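Side-chain contacts in oxidoreductase (Bordetella pertussis, PDB 3Q2K), which probably oxidises the sugar of UDP-linked N-acetylglucosaminuronic acid with a nicotinamide cofactor, a step toward 2,3-diacetamido-2,3-dideoxy-D-mannuronic acid: residues V180-P185 and M206-H211; Q186-Y189 and W194-K197; G196-D201 and A354-A359. All coordinates share one frame; numbering follows the deposited sequence.

Interaction 1 of 3, residues V180-P185 and M206-H211; sequences VFWTRP and MNQASH. With HP7 ((2S,3S,4R,5R,6R)-5-acetamido-6-[[[(2R,3S,4R,5R)-5-(2,4-dioxopyrimidin-1-yl)-3,4-dihydroxy-oxolan-2-yl]methoxy-hydroxy-phosphoryl]oxy-hydroxy-phosphoryl]oxy-3,4-dihydroxy-oxane-2-carboxylic acid), chain V.
W182 meets Q208 along its six-membered ring, CE3 to Q208 CB being 3.9 Å; V180 CG1 sits over the centre of one indole face, and the acetamido oxygen O7' of HP7 lies at the ring edge, 3.2 Å from CH2. The guanidinium of R184 has the ribose of HP7 over one face and the carboxylate oxygen O'P at its edge, in plane, while the Q208 amide stands nearly upright to it (planes 86° apart). The acetamido group lies over one face of the H211 imidazole, whose edge meets the sugar hydroxyl, NE2 to O3' being 2.6 Å.

Three N-H groups converge on O'P: R184 NE at 2.6 Å, R184 NH1 at 2.7 Å and, more nearly straight, Q208 NE2 at 3.2 Å. A bend at chi2 (86°) turns the glutamine amide there. R184 NH2 bonds T183 O in the guanidinium plane, which helps fix the group's rotation, and N207 OD1 accepts from O4' of HP7. R184 NE and Q208 NE2, both donors, are neighbours because they share an acceptor. The arginine's charge probably favours a uronic acid carboxylate, while the Q208 amide adds a neutral, directional N-H donor.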
loop_
_atom_site.group_PDB
_atom_site.type_symbol
_atom_site.label_atom_id
_atom_site.label_comp_id
_atom_site.label_asym_id
_atom_site.label_seq_id
_atom_site.Cartn_x
_atom_site.Cartn_y
_atom_site.Cartn_z
ATOM N N VAL C 180 22.079 12.198 -18.855
ATOM C CA VAL C 180 21.768 12.916 -20.078
ATOM C C VAL C 180 21.402 14.357 -19.753
ATOM O O VAL C 180 20.245 14.673 -19.447
ATOM C CB VAL C 180 20.659 12.255 -20.915
ATOM C CG1 VAL C 180 20.551 13.014 -22.220
ATOM C CG2 VAL C 180 21.009 10.800 -21.219
ATOM N N PHE C 181 22.411 15.217 -19.861
ATOM C CA PHE C 181 22.262 16.608 -19.446
ATOM C C PHE C 181 22.274 17.441 -20.714
ATOM O O PHE C 181 23.336 17.898 -21.130
ATOM C CB PHE C 181 23.434 17.003 -18.542
ATOM C CG PHE C 181 23.470 16.254 -17.239
ATOM C CD1 PHE C 181 22.315 15.681 -16.727
ATOM C CD2 PHE C 181 24.635 16.139 -16.499
ATOM C CE1 PHE C 181 22.316 15.012 -15.514
ATOM C CE2 PHE C 181 24.653 15.442 -15.300
ATOM C CZ PHE C 181 23.492 14.882 -14.805
ATOM N N TRP C 182 21.105 17.640 -21.312
ATOM C CA TRP C 182 21.084 18.183 -22.660
ATOM C C TRP C 182 20.279 19.475 -22.603
ATOM O O TRP C 182 19.865 19.858 -21.508
ATOM C CB TRP C 182 20.491 17.150 -23.625
ATOM C CG TRP C 182 21.454 16.103 -24.119
ATOM C CD1 TRP C 182 22.741 15.906 -23.707
ATOM C CD2 TRP C 182 21.185 15.073 -25.081
ATOM N NE1 TRP C 182 23.317 14.848 -24.386
ATOM C CE2 TRP C 182 22.365 14.313 -25.217
ATOM C CE3 TRP C 182 20.066 14.737 -25.851
ATOM C CZ2 TRP C 182 22.458 13.237 -26.097
ATOM C CZ3 TRP C 182 20.171 13.671 -26.745
ATOM C CH2 TRP C 182 21.351 12.928 -26.840
ATOM N N THR C 183 20.108 20.127 -23.752
ATOM C CA THR C 183 19.432 21.420 -23.889
ATOM C C THR C 183 18.325 21.483 -24.939
ATOM O O THR C 183 18.510 21.251 -26.136
ATOM C CB THR C 183 20.427 22.569 -24.134
ATOM O OG1 THR C 183 21.497 22.463 -23.186
ATOM C CG2 THR C 183 19.736 23.932 -24.022
ATOM N N ARG C 184 17.119 21.797 -24.486
ATOM C CA ARG C 184 16.061 21.925 -25.474
ATOM C C ARG C 184 15.256 23.139 -25.009
ATOM O O ARG C 184 14.608 23.093 -23.966
ATOM C CB ARG C 184 15.189 20.670 -25.615
ATOM C CG ARG C 184 15.938 19.402 -25.983
ATOM C CD ARG C 184 16.207 19.424 -27.470
ATOM N NE ARG C 184 16.578 18.126 -28.010
ATOM C CZ ARG C 184 17.828 17.684 -28.030
ATOM N NH1 ARG C 184 18.147 16.518 -28.578
ATOM N NH2 ARG C 184 18.725 18.459 -27.450
ATOM N N PRO C 185 15.320 24.238 -25.778
ATOM C CA PRO C 185 14.643 25.487 -25.454
ATOM C C PRO C 185 13.171 25.444 -25.851
ATOM O O PRO C 185 12.721 24.536 -26.550
ATOM C CB PRO C 185 15.411 26.507 -26.289
ATOM C CG PRO C 185 15.925 25.738 -27.457
ATOM C CD PRO C 185 15.942 24.279 -27.113
ATOM N N MET C 206 11.524 9.497 -22.963
ATOM C CA MET C 206 11.017 8.722 -24.086
ATOM C C MET C 206 11.558 9.222 -25.422
ATOM O O MET C 206 11.878 8.432 -26.306
ATOM C CB MET C 206 9.492 8.756 -24.129
ATOM C CG MET C 206 8.879 7.895 -25.224
ATOM S SD MET C 206 7.115 7.798 -24.868
ATOM C CE MET C 206 7.111 6.409 -23.742
ATOM N N ASN C 207 11.714 10.534 -25.568
ATOM C CA ASN C 207 12.277 11.056 -26.805
ATOM C C ASN C 207 13.805 11.042 -26.762
ATOM O O ASN C 207 14.412 10.111 -27.290
ATOM C CB ASN C 207 11.685 12.423 -27.164
ATOM C CG ASN C 207 12.144 12.881 -28.516
ATOM O OD1 ASN C 207 13.303 12.619 -28.826
ATOM N ND2 ASN C 207 11.265 13.483 -29.316
ATOM N N GLN C 208 14.440 11.976 -26.061
ATOM C CA GLN C 208 15.892 12.148 -26.181
ATOM C C GLN C 208 16.770 11.120 -25.483
ATOM O O GLN C 208 17.826 10.774 -26.011
ATOM C CB GLN C 208 16.362 13.526 -25.694
ATOM C CG GLN C 208 15.951 14.662 -26.602
ATOM C CD GLN C 208 14.559 15.174 -26.289
ATOM O OE1 GLN C 208 13.958 14.797 -25.284
ATOM N NE2 GLN C 208 14.062 16.079 -27.121
ATOM N N ALA C 209 16.391 10.717 -24.274
ATOM C CA ALA C 209 17.253 9.841 -23.487
ATOM C C ALA C 209 16.950 8.362 -23.723
ATOM O O ALA C 209 17.571 7.483 -23.126
ATOM C CB ALA C 209 17.128 10.168 -22.002
ATOM N N SER C 210 16.002 8.072 -24.605
ATOM C CA SER C 210 15.708 6.669 -24.901
ATOM C C SER C 210 16.900 5.856 -25.419
ATOM O O SER C 210 17.013 4.682 -25.076
ATOM C CB SER C 210 14.494 6.536 -25.829
ATOM O OG SER C 210 14.749 7.177 -27.065
ATOM N N HIS C 211 17.764 6.440 -26.246
ATOM C CA HIS C 211 19.038 5.834 -26.629
ATOM C C HIS C 211 19.808 5.465 -25.374
ATOM O O HIS C 211 20.676 4.590 -25.406
ATOM C CB HIS C 211 19.932 6.797 -27.424
ATOM C CG HIS C 211 19.241 7.465 -28.573
ATOM N ND1 HIS C 211 19.163 6.891 -29.824
ATOM C CD2 HIS C 211 18.561 8.635 -28.655
ATOM C CE1 HIS C 211 18.495 7.695 -30.634
ATOM N NE2 HIS C 211 18.127 8.766 -29.952
HETATM N N1 HP7 V . 19.758 21.735 -29.152
HETATM C C2 HP7 V . 19.969 22.848 -28.434
HETATM O O2 HP7 V . 19.163 23.790 -28.289
HETATM N N3 HP7 V . 21.135 23.005 -27.788
HETATM C C4 HP7 V . 22.074 22.039 -27.864
HETATM O O4 HP7 V . 23.106 22.251 -27.192
HETATM C C5 HP7 V . 21.872 20.874 -28.603
HETATM C C6 HP7 V . 20.655 20.744 -29.270
HETATM P PA HP7 V . 20.308 17.750 -32.379
HETATM P PB HP7 V . 19.830 15.034 -33.138
HETATM O "O'P" HP7 V . 15.783 16.385 -29.810
HETATM O "O'Q" HP7 V . 14.445 15.736 -31.325
HETATM C "C1'" HP7 V . 18.800 13.846 -31.041
HETATM O O1A HP7 V . 21.660 17.614 -31.715
HETATM O O1B HP7 V . 21.254 14.566 -32.955
HETATM C C1C HP7 V . 18.469 21.615 -29.832
HETATM C "C2'" HP7 V . 18.480 12.396 -30.669
HETATM N "N2'" HP7 V . 19.317 11.386 -31.302
HETATM O O2A HP7 V . 20.122 18.371 -33.745
HETATM O O2B HP7 V . 19.214 15.319 -34.483
HETATM C C2C HP7 V . 18.591 22.137 -31.257
HETATM O O2C HP7 V . 17.341 22.750 -31.578
HETATM C "C3'" HP7 V . 17.065 12.082 -31.137
HETATM O "O3'" HP7 V . 16.621 10.740 -30.859
HETATM O O3A HP7 V . 19.556 16.334 -32.228
HETATM O O3B HP7 V . 18.888 13.904 -32.466
HETATM C C3C HP7 V . 18.520 20.836 -32.034
HETATM O O3C HP7 V . 18.007 21.146 -33.328
HETATM C "C4'" HP7 V . 16.151 13.170 -30.577
HETATM O "O4'" HP7 V . 14.834 12.848 -31.036
HETATM C C4C HP7 V . 17.553 19.981 -31.227
HETATM O O4C HP7 V . 18.064 20.246 -29.924
HETATM C "C5'" HP7 V . 16.527 14.534 -31.151
HETATM O "O5'" HP7 V . 17.825 14.820 -30.643
HETATM C C5C HP7 V . 17.922 18.532 -31.520
HETATM O O5C HP7 V . 19.339 18.518 -31.350
HETATM C "C6'" HP7 V . 15.541 15.593 -30.741
HETATM C "C7'" HP7 V . 20.491 11.029 -30.792
HETATM O "O7'" HP7 V . 20.797 11.503 -29.702
HETATM C "C8'" HP7 V . 21.400 10.080 -31.523
#

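Interaction 2 of 3, residues Q186-Y189 and W194-K197; sequences QEYY and WRGK. With HP7 ((2S,3S,4R,5R,6R)-5-acetamido-6-[[[(2R,3S,4R,5R)-5-(2,4-dioxopyrimidin-1-yl)-3,4-dihydroxy-oxolan-2-yl]methoxy-hydroxy-phosphoryl]oxy-hydroxy-phosphoryl]oxy-3,4-dihydroxy-oxane-2-carboxylic acid), chain V.
R195 sets CD over one face of the Y188 ring, and this is the tight part of the contact. That carbon stands 4.2 Å from the ring centroid and 14° off the normal, a CH-pi contact, while the guanidinium turns one face to Y188 CE1. The chain is extended from CG to NE, carrying the charged group past the ring, where NH2 lies 3.1 Å from Y188 OH at an angle too poor for a hydrogen bond. R195 NE is buried here without a partner in the model, whereas NH1 makes a salt bridge to a phosphate oxygen of the dinucleotide. With CG anti to the backbone N (chi1 168°), Y188 sends its hydroxyl to the HP7 carboxylate; the modelled 2.3 Å from OH to O'Q is too short to be taken literally.

The approach of Y189 is looser: its CD1 is 4.3 Å from R195 CB, and G196 N comes to the ring edge at 4.2 Å. Yet a CB on G196 would press tightly on CD1, and its positive phi (76°), in the type II beta turn from W194 to K197, also favours glycine. Y188 faces HP7, W194 and R195 bind the dinucleotide, and R195 belongs to both pockets; this part of the C-terminal alpha/beta domain thus borders both sites, as partner of the Rossmann domain.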
loop_
_atom_site.group_PDB
_atom_site.type_symbol
_atom_site.label_atom_id
_atom_site.label_comp_id
_atom_site.label_asym_id
_atom_site.label_seq_id
_atom_site.Cartn_x
_atom_site.Cartn_y
_atom_site.Cartn_z
ATOM N N GLN C 186 12.387 26.404 -25.378
ATOM C CA GLN C 186 10.956 26.282 -25.598
ATOM C C GLN C 186 10.692 26.285 -27.095
ATOM O O GLN C 186 9.735 25.662 -27.551
ATOM C CB GLN C 186 10.195 27.425 -24.921
ATOM C CG GLN C 186 8.711 27.363 -25.251
ATOM C CD GLN C 186 8.114 26.176 -24.507
ATOM O OE1 GLN C 186 8.640 25.775 -23.472
ATOM N NE2 GLN C 186 7.041 25.587 -25.021
ATOM N N GLU C 187 11.493 27.025 -27.860
ATOM C CA GLU C 187 11.277 27.128 -29.305
ATOM C C GLU C 187 11.459 25.799 -30.044
ATOM O O GLU C 187 10.822 25.569 -31.067
ATOM C CB GLU C 187 12.054 28.292 -29.938
ATOM C CG GLU C 187 13.475 28.506 -29.440
ATOM C CD GLU C 187 13.613 29.463 -28.260
ATOM O OE1 GLU C 187 14.570 30.267 -28.266
ATOM O OE2 GLU C 187 12.819 29.417 -27.293
ATOM N N TYR C 188 12.281 24.890 -29.525
ATOM C CA TYR C 188 12.299 23.511 -30.006
ATOM C C TYR C 188 10.943 22.822 -29.988
ATOM O O TYR C 188 10.530 22.161 -30.945
ATOM C CB TYR C 188 13.263 22.668 -29.166
ATOM C CG TYR C 188 13.165 21.167 -29.363
ATOM C CD1 TYR C 188 13.723 20.544 -30.478
ATOM C CD2 TYR C 188 12.605 20.332 -28.401
ATOM C CE1 TYR C 188 13.671 19.164 -30.654
ATOM C CE2 TYR C 188 12.556 18.945 -28.583
ATOM C CZ TYR C 188 13.092 18.342 -29.708
ATOM O OH TYR C 188 13.038 16.974 -29.922
ATOM N N TYR C 189 10.257 22.989 -28.863
ATOM C CA TYR C 189 9.018 22.255 -28.615
ATOM C C TYR C 189 7.924 22.842 -29.486
ATOM O O TYR C 189 6.983 22.141 -29.847
ATOM C CB TYR C 189 8.623 22.279 -27.132
ATOM C CG TYR C 189 9.553 21.397 -26.313
ATOM C CD1 TYR C 189 9.395 20.018 -26.292
ATOM C CD2 TYR C 189 10.629 21.933 -25.622
ATOM C CE1 TYR C 189 10.272 19.209 -25.607
ATOM C CE2 TYR C 189 11.521 21.135 -24.940
ATOM C CZ TYR C 189 11.330 19.772 -24.937
ATOM O OH TYR C 189 12.208 18.975 -24.247
ATOM N N TRP C 194 3.298 18.230 -31.969
ATOM C CA TRP C 194 3.275 16.890 -31.394
ATOM C C TRP C 194 4.315 16.709 -30.295
ATOM O O TRP C 194 4.264 15.733 -29.546
ATOM C CB TRP C 194 3.591 15.857 -32.474
ATOM C CG TRP C 194 4.981 15.863 -33.056
ATOM C CD1 TRP C 194 5.391 16.566 -34.150
ATOM C CD2 TRP C 194 6.109 15.068 -32.655
ATOM N NE1 TRP C 194 6.693 16.252 -34.460
ATOM C CE2 TRP C 194 7.158 15.330 -33.561
ATOM C CE3 TRP C 194 6.317 14.117 -31.650
ATOM C CZ2 TRP C 194 8.415 14.727 -33.460
ATOM C CZ3 TRP C 194 7.572 13.505 -31.553
ATOM C CH2 TRP C 194 8.611 13.831 -32.440
ATOM N N ARG C 195 5.257 17.645 -30.228
ATOM C CA ARG C 195 6.476 17.482 -29.437
ATOM C C ARG C 195 6.109 17.691 -27.971
ATOM O O ARG C 195 5.300 18.575 -27.715
ATOM C CB ARG C 195 7.505 18.522 -29.891
ATOM C CG ARG C 195 8.338 18.063 -31.081
ATOM C CD ARG C 195 9.399 19.116 -31.379
ATOM N NE ARG C 195 10.016 19.009 -32.697
ATOM C CZ ARG C 195 10.760 17.972 -33.069
ATOM N NH1 ARG C 195 11.309 17.949 -34.274
ATOM N NH2 ARG C 195 10.962 16.956 -32.239
ATOM N N GLY C 196 6.619 16.889 -27.039
ATOM C CA GLY C 196 6.363 17.079 -25.620
ATOM C C GLY C 196 4.976 16.616 -25.207
ATOM O O GLY C 196 4.572 16.767 -24.055
ATOM N N LYS C 197 4.199 16.060 -26.126
ATOM C CA LYS C 197 2.925 15.441 -25.745
ATOM C C LYS C 197 3.005 13.971 -25.346
ATOM O O LYS C 197 3.798 13.249 -25.956
ATOM C CB LYS C 197 1.950 15.544 -26.911
ATOM C CG LYS C 197 1.887 16.945 -27.493
ATOM C CD LYS C 197 0.419 17.320 -27.536
ATOM C CE LYS C 197 0.239 18.773 -27.938
ATOM N NZ LYS C 197 -1.181 18.857 -28.375
HETATM N N1 HP7 V . 19.758 21.735 -29.152
HETATM C C2 HP7 V . 19.969 22.848 -28.434
HETATM O O2 HP7 V . 19.163 23.790 -28.289
HETATM N N3 HP7 V . 21.135 23.005 -27.788
HETATM C C4 HP7 V . 22.074 22.039 -27.864
HETATM O O4 HP7 V . 23.106 22.251 -27.192
HETATM C C5 HP7 V . 21.872 20.874 -28.603
HETATM C C6 HP7 V . 20.655 20.744 -29.270
HETATM P PA HP7 V . 20.308 17.750 -32.379
HETATM P PB HP7 V . 19.830 15.034 -33.138
HETATM O "O'P" HP7 V . 15.783 16.385 -29.810
HETATM O "O'Q" HP7 V . 14.445 15.736 -31.325
HETATM C "C1'" HP7 V . 18.800 13.846 -31.041
HETATM O O1A HP7 V . 21.660 17.614 -31.715
HETATM O O1B HP7 V . 21.254 14.566 -32.955
HETATM C C1C HP7 V . 18.469 21.615 -29.832
HETATM C "C2'" HP7 V . 18.480 12.396 -30.669
HETATM N "N2'" HP7 V . 19.317 11.386 -31.302
HETATM O O2A HP7 V . 20.122 18.371 -33.745
HETATM O O2B HP7 V . 19.214 15.319 -34.483
HETATM C C2C HP7 V . 18.591 22.137 -31.257
HETATM O O2C HP7 V . 17.341 22.750 -31.578
HETATM C "C3'" HP7 V . 17.065 12.082 -31.137
HETATM O "O3'" HP7 V . 16.621 10.740 -30.859
HETATM O O3A HP7 V . 19.556 16.334 -32.228
HETATM O O3B HP7 V . 18.888 13.904 -32.466
HETATM C C3C HP7 V . 18.520 20.836 -32.034
HETATM O O3C HP7 V . 18.007 21.146 -33.328
HETATM C "C4'" HP7 V . 16.151 13.170 -30.577
HETATM O "O4'" HP7 V . 14.834 12.848 -31.036
HETATM C C4C HP7 V . 17.553 19.981 -31.227
HETATM O O4C HP7 V . 18.064 20.246 -29.924
HETATM C "C5'" HP7 V . 16.527 14.534 -31.151
HETATM O "O5'" HP7 V . 17.825 14.820 -30.643
HETATM C C5C HP7 V . 17.922 18.532 -31.520
HETATM O O5C HP7 V . 19.339 18.518 -31.350
HETATM C "C6'" HP7 V . 15.541 15.593 -30.741
HETATM C "C7'" HP7 V . 20.491 11.029 -30.792
HETATM O "O7'" HP7 V . 20.797 11.503 -29.702
HETATM C "C8'" HP7 V . 21.400 10.080 -31.523
#

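Interaction 3 of 3, residues G196-D201 and A354-A359; sequences GKWEWD and AIYRSA
The hydroxyl of Y356, whose ring takes the edge of W198 on one face, is held by three groups: E240 OE2 and the backbone nitrogens of G203 and M206. Two N-H donors and a carboxylate suit a phenol, which can accept from the amides and donate to the acid. In the C-terminal alpha/beta domain of the GFO/IDH/MocA family, this ties helix 342-361 to the long loop before helix 210-220.

The aromatic pair is T-shaped: the six-membered ring of W198 and the Y356 ring have centroids 5.7 Å apart and planes at 81°. The hydrogen-rich rim of the indole thus meets the electron-rich face of the phenol, away from its centre. Y356 has CG anti to its carbonyl carbon (chi1 -82°), which carries the ring off the helix toward the loop. The contact is small, and both residues stay partly exposed; W198 also packs on R250 of a neighbouring subunit, so a large flat ring suits a place with partners in two chains.

Within the loop, residues 198-200 take helical angles, and D201 N bonds K197 O at 2.9 Å. The D201 carboxylate spans the bend, OD1 bonding N207 ND2 and OD2 accepting from G196 N, though the modelled length is doubtfully short. Between the two segments the nearest atoms are W198 CZ3 and Y356 CE2, 4.2 Å apart.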
loop_
_atom_site.group_PDB
_atom_site.type_symbol
_atom_site.label_atom_id
_atom_site.label_comp_id
_atom_site.label_asym_id
_atom_site.label_seq_id
_atom_site.Cartn_x
_atom_site.Cartn_y
_atom_site.Cartn_z
ATOM N N GLY C 196 6.619 16.889 -27.039
ATOM C CA GLY C 196 6.363 17.079 -25.620
ATOM C C GLY C 196 4.976 16.616 -25.207
ATOM O O GLY C 196 4.572 16.767 -24.055
ATOM N N LYS C 197 4.199 16.060 -26.126
ATOM C CA LYS C 197 2.925 15.441 -25.745
ATOM C C LYS C 197 3.005 13.971 -25.346
ATOM O O LYS C 197 3.798 13.249 -25.956
ATOM C CB LYS C 197 1.950 15.544 -26.911
ATOM C CG LYS C 197 1.887 16.945 -27.493
ATOM C CD LYS C 197 0.419 17.320 -27.536
ATOM C CE LYS C 197 0.239 18.773 -27.938
ATOM N NZ LYS C 197 -1.181 18.857 -28.375
ATOM N N TRP C 198 2.232 13.519 -24.361
ATOM C CA TRP C 198 2.235 12.101 -23.974
ATOM C C TRP C 198 1.883 11.177 -25.134
ATOM O O TRP C 198 2.577 10.194 -25.364
ATOM C CB TRP C 198 1.290 11.721 -22.821
ATOM C CG TRP C 198 1.455 12.460 -21.515
ATOM C CD1 TRP C 198 0.557 13.333 -20.966
ATOM C CD2 TRP C 198 2.561 12.406 -20.598
ATOM N NE1 TRP C 198 1.040 13.825 -19.777
ATOM C CE2 TRP C 198 2.279 13.289 -19.538
ATOM C CE3 TRP C 198 3.762 11.693 -20.566
ATOM C CZ2 TRP C 198 3.139 13.441 -18.449
ATOM C CZ3 TRP C 198 4.618 11.849 -19.491
ATOM C CH2 TRP C 198 4.310 12.727 -18.449
ATOM N N GLU C 199 0.754 11.396 -25.802
ATOM C CA GLU C 199 0.341 10.578 -26.939
ATOM C C GLU C 199 1.389 10.507 -28.052
ATOM O O GLU C 199 1.667 9.410 -28.513
ATOM C CB GLU C 199 -0.964 11.111 -27.547
ATOM C CG GLU C 199 -1.542 10.240 -28.664
ATOM C CD GLU C 199 -3.012 10.531 -28.885
ATOM O OE1 GLU C 199 -3.690 9.664 -29.471
ATOM O OE2 GLU C 199 -3.518 11.598 -28.475
ATOM N N TRP C 200 1.993 11.621 -28.464
ATOM C CA TRP C 200 2.797 11.659 -29.680
ATOM C C TRP C 200 4.296 11.447 -29.473
ATOM O O TRP C 200 5.010 11.012 -30.381
ATOM C CB TRP C 200 2.452 12.901 -30.521
ATOM C CG TRP C 200 0.959 13.031 -30.710
ATOM C CD1 TRP C 200 0.147 14.013 -30.213
ATOM C CD2 TRP C 200 0.090 12.119 -31.396
ATOM N NE1 TRP C 200 -1.162 13.787 -30.571
ATOM C CE2 TRP C 200 -1.224 12.624 -31.291
ATOM C CE3 TRP C 200 0.302 10.941 -32.121
ATOM C CZ2 TRP C 200 -2.327 11.984 -31.853
ATOM C CZ3 TRP C 200 -0.800 10.300 -32.678
ATOM C CH2 TRP C 200 -2.093 10.838 -32.564
ATOM N N ASP C 201 4.801 11.765 -28.287
ATOM C CA ASP C 201 6.232 12.000 -28.086
ATOM C C ASP C 201 6.705 11.472 -26.733
ATOM O O ASP C 201 7.714 10.778 -26.651
ATOM C CB ASP C 201 6.443 13.518 -28.164
ATOM C CG ASP C 201 7.895 13.965 -28.288
ATOM O OD1 ASP C 201 8.872 13.202 -28.477
ATOM O OD2 ASP C 201 8.055 15.199 -28.184
ATOM N N ALA C 354 7.957 1.583 -17.388
ATOM C CA ALA C 354 8.121 1.388 -15.949
ATOM C C ALA C 354 8.510 2.705 -15.270
ATOM O O ALA C 354 7.945 3.120 -14.250
ATOM C CB ALA C 354 9.185 0.289 -15.690
ATOM N N ILE C 355 9.490 3.387 -15.860
ATOM C CA ILE C 355 9.831 4.729 -15.381
ATOM C C ILE C 355 8.665 5.723 -15.388
ATOM O O ILE C 355 8.482 6.432 -14.403
ATOM C CB ILE C 355 10.951 5.330 -16.210
ATOM C CG1 ILE C 355 12.250 4.606 -15.845
ATOM C CG2 ILE C 355 11.024 6.848 -15.984
ATOM C CD1 ILE C 355 13.295 4.991 -16.845
ATOM N N TYR C 356 7.834 5.754 -16.424
ATOM C CA TYR C 356 6.699 6.683 -16.464
ATOM C C TYR C 356 5.598 6.259 -15.503
ATOM O O TYR C 356 4.972 7.129 -14.904
ATOM C CB TYR C 356 6.096 6.814 -17.867
ATOM C CG TYR C 356 6.836 7.779 -18.764
ATOM C CD1 TYR C 356 7.999 8.402 -18.314
ATOM C CD2 TYR C 356 6.442 8.006 -20.081
ATOM C CE1 TYR C 356 8.718 9.271 -19.136
ATOM C CE2 TYR C 356 7.161 8.868 -20.911
ATOM C CZ TYR C 356 8.291 9.514 -20.428
ATOM O OH TYR C 356 9.010 10.419 -21.188
ATOM N N ARG C 357 5.347 4.962 -15.342
ATOM C CA ARG C 357 4.369 4.565 -14.333
ATOM C C ARG C 357 4.885 4.827 -12.926
ATOM O O ARG C 357 4.082 5.162 -12.054
ATOM C CB ARG C 357 4.000 3.074 -14.395
ATOM C CG ARG C 357 3.290 2.637 -15.664
ATOM C CD ARG C 357 2.872 1.177 -15.653
ATOM N NE ARG C 357 2.249 0.876 -16.942
ATOM C CZ ARG C 357 2.116 -0.360 -17.408
ATOM N NH1 ARG C 357 2.566 -1.345 -16.640
ATOM N NH2 ARG C 357 1.577 -0.604 -18.594
ATOM N N SER C 358 6.180 4.622 -12.695
ATOM C CA SER C 358 6.700 4.886 -11.354
ATOM C C SER C 358 6.609 6.362 -10.984
ATOM O O SER C 358 6.365 6.707 -9.832
ATOM C CB SER C 358 8.178 4.514 -11.201
ATOM O OG SER C 358 8.687 4.952 -9.943
ATOM N N ALA C 359 6.941 7.231 -11.931
ATOM C CA ALA C 359 6.894 8.670 -11.663
ATOM C C ALA C 359 5.449 9.045 -11.407
ATOM O O ALA C 359 5.157 9.858 -10.534
ATOM C CB ALA C 359 7.371 9.472 -12.875
#

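Overall arrangement
All three contacts belong to the C-terminal alpha/beta domain, with centres about 12 to 14 Å apart. Along the chain, strand 173-181 leads through 180-185 into helix 186-190; the loop then supplies 194-197 and 196-201 before 206-211 opens helix 210-220. Interaction 2 is therefore nested within the loop closed by interaction 1, and both touch HP7. Interaction 3 shares G196 and K197 with interaction 2 and brings in the distant helix 342-361, crossing interaction 1 in chain order. D201 and Y356 of interaction 3 bond N207 and M206 of interaction 1, so the substrate-binding loop is joined to the domain's last long helix.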